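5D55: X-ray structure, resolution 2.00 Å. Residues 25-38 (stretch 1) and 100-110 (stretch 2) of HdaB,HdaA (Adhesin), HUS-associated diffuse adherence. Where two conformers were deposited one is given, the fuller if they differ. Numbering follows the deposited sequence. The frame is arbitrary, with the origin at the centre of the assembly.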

ATOM      1  N   LEU B  25     -17.994  34.176 -10.630  1.00 28.42           N
ATOM      2  CA  LEU B  25     -16.849  35.041 -10.340  1.00 29.87           C
ATOM      3  C   LEU B  25     -16.221  34.463  -9.082  1.00 30.92           C
ATOM      4  O   LEU B  25     -16.556  34.853  -7.956  1.00 31.85           O
ATOM      5  CB  LEU B  25     -17.285  36.501 -10.163  1.00 31.59           C
ATOM      6  CG  LEU B  25     -17.928  37.152 -11.402  1.00 32.31           C
ATOM      7  CD1 LEU B  25     -18.288  38.627 -11.171  1.00 33.81           C
ATOM      8  CD2 LEU B  25     -17.034  37.030 -12.630  1.00 32.48           C
ATOM      9  N   LEU B  26     -15.339  33.486  -9.288  1.00 29.52           N
ATOM     10  CA  LEU B  26     -14.878  32.652  -8.194  1.00 28.80           C
ATOM     11  C   LEU B  26     -13.520  33.102  -7.670  1.00 29.03           C
ATOM     12  O   LEU B  26     -12.519  33.088  -8.395  1.00 27.14           O
ATOM     13  CB  LEU B  26     -14.881  31.171  -8.597  1.00 28.28           C
ATOM     14  CG  LEU B  26     -16.173  30.634  -9.235  1.00 26.62           C
ATOM     15  CD1 LEU B  26     -16.087  29.119  -9.480  1.00 27.05           C
ATOM     16  CD2 LEU B  26     -17.379  30.968  -8.368  1.00 27.00           C
ATOM     17  N   HIS B  27     -13.525  33.528  -6.407  1.00 29.16           N
ATOM     18  CA  HIS B  27     -12.313  33.875  -5.676  1.00 32.01           C
ATOM     19  C   HIS B  27     -11.475  32.627  -5.443  1.00 31.61           C
ATOM     20  O   HIS B  27     -12.011  31.530  -5.281  1.00 29.08           O
ATOM     21  CB  HIS B  27     -12.669  34.508  -4.324  1.00 33.80           C
ATOM     22  CG  HIS B  27     -13.165  35.919  -4.417  1.00 36.50           C
ATOM     23  ND1 HIS B  27     -12.316  37.004  -4.486  1.00 40.74           N
ATOM     24  CD2 HIS B  27     -14.421  36.426  -4.418  1.00 37.95           C
ATOM     25  CE1 HIS B  27     -13.028  38.116  -4.542  1.00 40.19           C
ATOM     26  NE2 HIS B  27     -14.308  37.793  -4.495  1.00 40.03           N
ATOM     27  N   ASP B  28     -10.157  32.800  -5.429  1.00 32.38           N
ATOM     28  CA  ASP B  28      -9.246  31.741  -5.032  1.00 30.65           C
ATOM     29  C   ASP B  28      -9.686  31.174  -3.678  1.00 28.98           C
ATOM     30  O   ASP B  28     -10.091  31.918  -2.787  1.00 30.63           O
ATOM     31  CB  ASP B  28      -7.822  32.310  -4.914  1.00 32.69           C
ATOM     32  CG  ASP B  28      -6.830  31.299  -4.379  1.00 32.54           C
ATOM     33  OD1 ASP B  28      -6.242  30.554  -5.192  1.00 33.93           O
ATOM     34  OD2 ASP B  28      -6.631  31.248  -3.148  1.00 34.96           O
ATOM     35  N   GLY B  29      -9.607  29.861  -3.527  1.00 28.12           N
ATOM     36  CA  GLY B  29      -9.958  29.236  -2.258  1.00 27.12           C
ATOM     37  C   GLY B  29     -11.408  28.779  -2.153  1.00 27.37           C
ATOM     38  O   GLY B  29     -11.746  28.016  -1.247  1.00 26.04           O
ATOM     39  N   VAL B  30     -12.269  29.232  -3.063  1.00 27.21           N
ATOM     40  CA  VAL B  30     -13.699  28.874  -2.998  1.00 27.55           C
ATOM     41  C   VAL B  30     -13.871  27.353  -3.100  1.00 24.96           C
ATOM     42  O   VAL B  30     -13.336  26.723  -4.017  1.00 24.53           O
ATOM     43  CB  VAL B  30     -14.537  29.614  -4.077  1.00 29.64           C
ATOM     44  CG1 VAL B  30     -15.917  28.991  -4.236  1.00 30.81           C
ATOM     45  CG2 VAL B  30     -14.656  31.095  -3.733  1.00 30.83           C
ATOM     46  N   LYS B  31     -14.611  26.774  -2.154  1.00 24.32           N
ATOM     47  CA  LYS B  31     -14.764  25.317  -2.067  1.00 23.85           C
ATOM     48  C   LYS B  31     -15.815  24.817  -3.049  1.00 24.04           C
ATOM     49  O   LYS B  31     -16.975  25.251  -3.008  1.00 24.98           O
ATOM     50  CB  LYS B  31     -15.112  24.894  -0.636  1.00 24.89           C
ATOM     51  CG  LYS B  31     -14.019  25.182   0.388  1.00 27.21           C
ATOM     52  CD  LYS B  31     -14.588  25.177   1.804  1.00 29.34           C
ATOM     53  CE  LYS B  31     -13.484  25.142   2.855  1.00 30.69           C
ATOM     54  NZ  LYS B  31     -14.089  25.141   4.233  1.00 35.45           N
ATOM     55  N   LEU B  32     -15.401  23.909  -3.925  1.00 21.47           N
ATOM     56  CA  LEU B  32     -16.274  23.352  -4.959  1.00 22.41           C
ATOM     57  C   LEU B  32     -16.734  21.921  -4.641  1.00 21.82           C
ATOM     58  O   LEU B  32     -17.725  21.442  -5.211  1.00 21.50           O
ATOM     59  CB  LEU B  32     -15.573  23.341  -6.314  1.00 22.52           C
ATOM     60  CG  LEU B  32     -15.032  24.652  -6.893  1.00 24.53           C
ATOM     61  CD1 LEU B  32     -14.241  24.333  -8.125  1.00 25.81           C
ATOM     62  CD2 LEU B  32     -16.148  25.638  -7.209  1.00 24.64           C
ATOM     63  N   ALA B  33     -15.996  21.255  -3.753  1.00 21.73           N
ATOM     64  CA  ALA B  33     -16.338  19.910  -3.251  1.00 22.77           C
ATOM     65  C   ALA B  33     -15.662  19.629  -1.912  1.00 22.18           C
ATOM     66  O   ALA B  33     -14.602  20.188  -1.616  1.00 21.88           O
ATOM     67  CB  ALA B  33     -15.956  18.834  -4.269  1.00 21.00           C
ATOM     68  N   THR B  34     -16.273  18.757  -1.114  1.00 22.64           N
ATOM     69  CA  THR B  34     -15.748  18.383   0.205  1.00 22.57           C
ATOM     70  C   THR B  34     -15.383  16.914   0.196  1.00 23.19           C
ATOM     71  O   THR B  34     -16.209  16.058  -0.144  1.00 22.97           O
ATOM     72  CB  THR B  34     -16.781  18.621   1.329  1.00 23.95           C
ATOM     73  OG1 THR B  34     -17.256  19.968   1.273  1.00 25.75           O
ATOM     74  CG2 THR B  34     -16.179  18.322   2.732  1.00 23.49           C
ATOM     75  N   GLY B  35     -14.138  16.627   0.556  1.00 22.65           N
ATOM     76  CA  GLY B  35     -13.635  15.273   0.522  1.00 21.89           C
ATOM     77  C   GLY B  35     -13.310  14.753   1.907  1.00 22.65           C
ATOM     78  O   GLY B  35     -13.169  15.515   2.853  1.00 22.50           O
ATOM     79  N   ARG B  36     -13.201  13.436   2.016  1.00 24.04           N
ATOM     80  CA  ARG B  36     -12.759  12.801   3.244  1.00 23.86           C
ATOM     81  C   ARG B  36     -11.990  11.548   2.891  1.00 24.61           C
ATOM     82  O   ARG B  36     -12.381  10.799   1.987  1.00 25.56           O
ATOM     83  CB  ARG B  36     -13.941  12.456   4.139  1.00 25.25           C
ATOM     84  CG  ARG B  36     -13.543  11.782   5.461  1.00 26.46           C
ATOM     85  CD  ARG B  36     -14.758  11.296   6.208  1.00 27.32           C
ATOM     86  NE  ARG B  36     -15.530  10.376   5.389  1.00 29.47           N
ATOM     87  CZ  ARG B  36     -16.839  10.179   5.499  1.00 31.14           C
ATOM     88  NH1 ARG B  36     -17.546  10.844   6.409  1.00 32.17           N
ATOM     89  NH2 ARG B  36     -17.437   9.309   4.696  1.00 31.84           N
ATOM     90  N   ILE B  37     -10.887  11.338   3.598  1.00 24.86           N
ATOM     91  CA  ILE B  37     -10.119  10.105   3.484  1.00 25.00           C
ATOM     92  C   ILE B  37     -10.062   9.413   4.853  1.00 26.15           C
ATOM     93  O   ILE B  37      -9.846  10.078   5.865  1.00 25.60           O
ATOM     94  CB  ILE B  37      -8.703  10.376   2.889  1.00 25.94           C
ATOM     95  CG1 ILE B  37      -7.887   9.082   2.801  1.00 26.52           C
ATOM     96  CG2 ILE B  37      -7.961  11.490   3.664  1.00 25.32           C
ATOM     97  CD1 ILE B  37      -6.808   9.142   1.745  1.00 29.49           C
ATOM     98  N   ILE B  38     -10.301   8.099   4.877  1.00 26.76           N
ATOM     99  CA  ILE B  38     -10.293   7.321   6.125  1.00 30.30           C
ATOM    100  C   ILE B  38      -9.357   6.126   6.010  1.00 30.10           C
ATOM    101  O   ILE B  38      -9.371   5.415   5.001  1.00 29.35           O
ATOM    102  CB  ILE B  38     -11.710   6.796   6.522  1.00 30.43           C
ATOM    103  CG1 ILE B  38     -12.677   7.947   6.760  1.00 30.88           C
ATOM    104  CG2 ILE B  38     -11.644   5.892   7.791  1.00 33.81           C
ATOM    105  CD1 ILE B  38     -14.143   7.531   6.742  1.00 34.00           C
ATOM    106  N   GLU B 100      -4.845  10.316  13.272  1.00 37.53           N
ATOM    107  CA  GLU B 100      -6.242   9.953  13.483  1.00 38.64           C
ATOM    108  C   GLU B 100      -6.759   9.280  12.230  1.00 36.47           C
ATOM    109  O   GLU B 100      -6.122   9.332  11.177  1.00 36.53           O
ATOM    110  CB  GLU B 100      -7.101  11.161  13.867  1.00 39.11           C
ATOM    111  CG  GLU B 100      -7.037  11.528  15.345  1.00 43.39           C
ATOM    112  CD  GLU B 100      -7.906  12.727  15.684  1.00 46.46           C
ATOM    113  N   ASP B 101      -7.904   8.628  12.344  1.00 37.88           N
ATOM    114  CA  ASP B 101      -8.369   7.766  11.276  1.00 38.22           C
ATOM    115  C   ASP B 101      -8.973   8.508  10.100  1.00 35.07           C
ATOM    116  O   ASP B 101      -8.992   7.984   8.995  1.00 36.83           O
ATOM    117  CB  ASP B 101      -9.321   6.707  11.824  1.00 40.79           C
ATOM    118  CG  ASP B 101      -8.583   5.567  12.500  1.00 42.74           C
ATOM    119  OD1 ASP B 101      -7.345   5.660  12.676  1.00 43.81           O
ATOM    120  OD2 ASP B 101      -9.242   4.567  12.839  1.00 44.01           O
ATOM    121  N   ALA B 102      -9.445   9.731  10.324  1.00 33.57           N
ATOM    122  CA  ALA B 102     -10.122  10.472   9.259  1.00 32.15           C
ATOM    123  C   ALA B 102      -9.632  11.908   9.050  1.00 29.61           C
ATOM    124  O   ALA B 102      -9.312  12.617  10.014  1.00 31.13           O
ATOM    125  CB  ALA B 102     -11.626  10.451   9.491  1.00 33.48           C
ATOM    126  N   SER B 103      -9.610  12.328   7.784  1.00 26.40           N
ATOM    127  CA  SER B 103      -9.196  13.678   7.402  0.50 24.98           C
ATOM    128  C   SER B 103     -10.105  14.260   6.319  1.00 24.22           C
ATOM    129  O   SER B 103     -10.401  13.580   5.325  1.00 23.60           O
ATOM    130  CB  SER B 103      -7.757  13.665   6.867  0.50 24.20           C
ATOM    131  OG  SER B 103      -6.808  13.619   7.910  0.50 24.34           O
ATOM    132  N   ILE B 104     -10.494  15.522   6.490  1.00 23.88           N
ATOM    133  CA  ILE B 104     -11.270  16.262   5.502  1.00 24.01           C
ATOM    134  C   ILE B 104     -10.331  17.063   4.596  1.00 24.05           C
ATOM    135  O   ILE B 104      -9.329  17.616   5.066  1.00 23.74           O
ATOM    136  CB  ILE B 104     -12.266  17.240   6.195  1.00 25.42           C
ATOM    137  CG1 ILE B 104     -13.270  16.472   7.064  1.00 26.60           C
ATOM    138  CG2 ILE B 104     -13.004  18.140   5.160  1.00 23.77           C
ATOM    139  CD1 ILE B 104     -14.198  15.564   6.303  1.00 28.21           C
ATOM    140  N   PHE B 105     -10.654  17.112   3.305  1.00 22.18           N
ATOM    141  CA  PHE B 105      -9.989  17.991   2.356  1.00 21.69           C
ATOM    142  C   PHE B 105     -11.052  18.623   1.446  1.00 23.09           C
ATOM    143  O   PHE B 105     -12.233  18.226   1.501  1.00 22.54           O
ATOM    144  CB  PHE B 105      -8.930  17.218   1.544  1.00 21.08           C
ATOM    145  CG  PHE B 105      -9.499  16.117   0.676  1.00 22.36           C
ATOM    146  CD1 PHE B 105      -9.863  16.368  -0.651  1.00 21.16           C
ATOM    147  CD2 PHE B 105      -9.692  14.839   1.194  1.00 21.01           C
ATOM    148  CE1 PHE B 105     -10.393  15.358  -1.443  1.00 22.43           C
ATOM    149  CE2 PHE B 105     -10.216  13.822   0.411  1.00 21.34           C
ATOM    150  CZ  PHE B 105     -10.574  14.076  -0.905  1.00 22.64           C
ATOM    151  N   TYR B 106     -10.648  19.597   0.626  1.00 22.34           N
ATOM    152  CA  TYR B 106     -11.561  20.239  -0.324  1.00 22.81           C
ATOM    153  C   TYR B 106     -10.966  20.331  -1.724  1.00 24.40           C
ATOM    154  O   TYR B 106      -9.741  20.309  -1.897  1.00 24.94           O
ATOM    155  CB  TYR B 106     -11.977  21.642   0.152  1.00 22.02           C
ATOM    156  CG  TYR B 106     -12.504  21.675   1.572  1.00 22.88           C
ATOM    157  CD1 TYR B 106     -13.858  21.502   1.834  1.00 22.59           C
ATOM    158  CD2 TYR B 106     -11.638  21.863   2.649  1.00 22.40           C
ATOM    159  CE1 TYR B 106     -14.341  21.513   3.146  1.00 24.60           C
ATOM    160  CE2 TYR B 106     -12.099  21.884   3.947  1.00 23.81           C
ATOM    161  CZ  TYR B 106     -13.458  21.707   4.193  1.00 25.03           C
ATOM    162  OH  TYR B 106     -13.928  21.728   5.488  1.00 25.53           O
ATOM    163  N   ILE B 107     -11.841  20.405  -2.725  1.00 22.66           N
ATOM    164  CA  ILE B 107     -11.438  20.861  -4.040  1.00 22.60           C
ATOM    165  C   ILE B 107     -11.751  22.346  -4.011  1.00 23.28           C
ATOM    166  O   ILE B 107     -12.879  22.748  -3.684  1.00 22.85           O
ATOM    167  CB  ILE B 107     -12.233  20.182  -5.195  1.00 23.81           C
ATOM    168  CG1 ILE B 107     -12.110  18.648  -5.169  1.00 24.23           C
ATOM    169  CG2 ILE B 107     -11.837  20.788  -6.560  1.00 22.86           C
ATOM    170  CD1 ILE B 107     -10.713  18.120  -5.526  1.00 25.55           C
ATOM    171  N   GLU B 108     -10.742  23.166  -4.282  1.00 23.46           N
ATOM    172  CA  GLU B 108     -10.910  24.619  -4.229  1.00 23.64           C
ATOM    173  C   GLU B 108     -10.509  25.260  -5.541  1.00 22.84           C
ATOM    174  O   GLU B 108      -9.664  24.730  -6.261  1.00 22.77           O
ATOM    175  CB  GLU B 108     -10.088  25.223  -3.093  1.00 25.50           C
ATOM    176  CG  GLU B 108     -10.515  24.739  -1.702  1.00 29.20           C
ATOM    177  CD  GLU B 108      -9.767  25.428  -0.573  1.00 31.25           C
ATOM    178  OE1 GLU B 108      -8.783  26.155  -0.847  1.00 32.37           O
ATOM    179  OE2 GLU B 108     -10.171  25.244   0.594  1.00 32.99           O
ATOM    180  N   VAL B 109     -11.095  26.421  -5.823  1.00 22.51           N
ATOM    181  CA  VAL B 109     -10.718  27.209  -6.980  1.00 22.95           C
ATOM    182  C   VAL B 109      -9.276  27.685  -6.779  1.00 23.97           C
ATOM    183  O   VAL B 109      -8.937  28.256  -5.741  1.00 23.96           O
ATOM    184  CB  VAL B 109     -11.662  28.421  -7.149  1.00 23.55           C
ATOM    185  CG1 VAL B 109     -11.226  29.266  -8.318  1.00 23.91           C
ATOM    186  CG2 VAL B 109     -13.108  27.935  -7.345  1.00 22.34           C
ATOM    187  N   ASP B 110      -8.439  27.443  -7.775  1.00 25.55           N
ATOM    188  CA  ASP B 110      -7.014  27.788  -7.679  1.00 27.76           C
ATOM    189  C   ASP B 110      -6.757  29.080  -8.461  1.00 28.56           C
ATOM    190  O   ASP B 110      -6.586  29.055  -9.680  1.00 30.26           O
ATOM    191  CB  ASP B 110      -6.171  26.618  -8.193  1.00 29.87           C
ATOM    192  CG  ASP B 110      -4.668  26.810  -7.960  1.00 34.08           C
ATOM    193  OD1 ASP B 110      -4.272  27.729  -7.213  1.00 36.65           O
ATOM    194  OD2 ASP B 110      -3.882  26.034  -8.538  1.00 37.17           O
TER
HETATM  195  O   HOH W   1     -11.240  28.113   1.285  1.00 28.42           O

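Strands 31-38 and 102-109 run antiparallel, and a ladder of backbone hydrogen bonds joins them. Two reciprocal pairs are regular: Gly35 N to Phe105 O (2.7 Å) and Phe105 N to Gly35 O (3.0 Å), and Ile37 N to Ser103 O (2.9 Å) and Ser103 N to Ile37 O (3.0 Å). At Ala33 the pair is uneven: Ile107 N to Ala33 O (3.0 Å) and a weak Ala33 N to Ile107 O (3.5 Å). Ile107 O also accepts a shorter bond from Leu32 N (2.8 Å). This sharing marks a beta bulge, where the register shifts by one residue between Lys31 and Ala33, and Leu32, with a psi of -20°, departs from extended geometry.

Beyond the bulge the pairing continues into the type II turn from His27 to Val30. Val109 N donates to Val30 O (2.9 Å), and Gly29 N donates to Val109 O (2.8 Å) in a nearly linear bond. The positive phi of Gly29 (93°) suits glycine, since a CB would be jammed against the preceding carbonyl. A water donates to Gly29 O (2.6 Å) and, weakly, to Glu108 OE2 (3.1 Å), linking the turn to the neighbouring strand.

On the face carrying Lys31, Thr34 and Tyr106, the extended Lys31 side chain crosses the tyrosine ring. Its CE lies 3.5 Å from the centroid of the Tyr106 ring, almost on the ring normal, and its NZ 3.9 Å from the same centroid, so that one side chain supplies a CH-pi contact through its CE methylene and a cation-pi contact through its ammonium group. Thr34 CG2 meets Tyr106 CE1 at 3.7 Å, and farther along Arg36 CB packs against Ile104 CD1 (3.8 Å) and Ile38 CG1 against Ala102 CB (3.9 Å). This face remains at least partly exposed, in keeping with its mixture of polar and apolar residues.

The face bearing Ala33, Phe105 and Ile107 is buried. Phe105, with chi1 at 63° (p), lays its ring over Gly35, whose CA sits 3.7 Å from the Phe105 ring centroid. The ring occupies the space a side chain would need: an ideal CB on Gly35 would fall 2.2 Å from Phe105 CZ. Ala33 CB touches Ile107 CG1 at 4.0 Å, and Ile37 CG2 approaches Ser103 CB at 3.9 Å.

Near the turn, Val109 loses more surface to the opposing stretch than any other residue. Its CG2 contacts Leu32 CD2 (3.8 Å), Leu26 CD1 (3.9 Å) and Val30 CB (3.9 Å), a compact branched side chain filling an apolar pocket. In all, the contact buries 1075 Å², both sides summed.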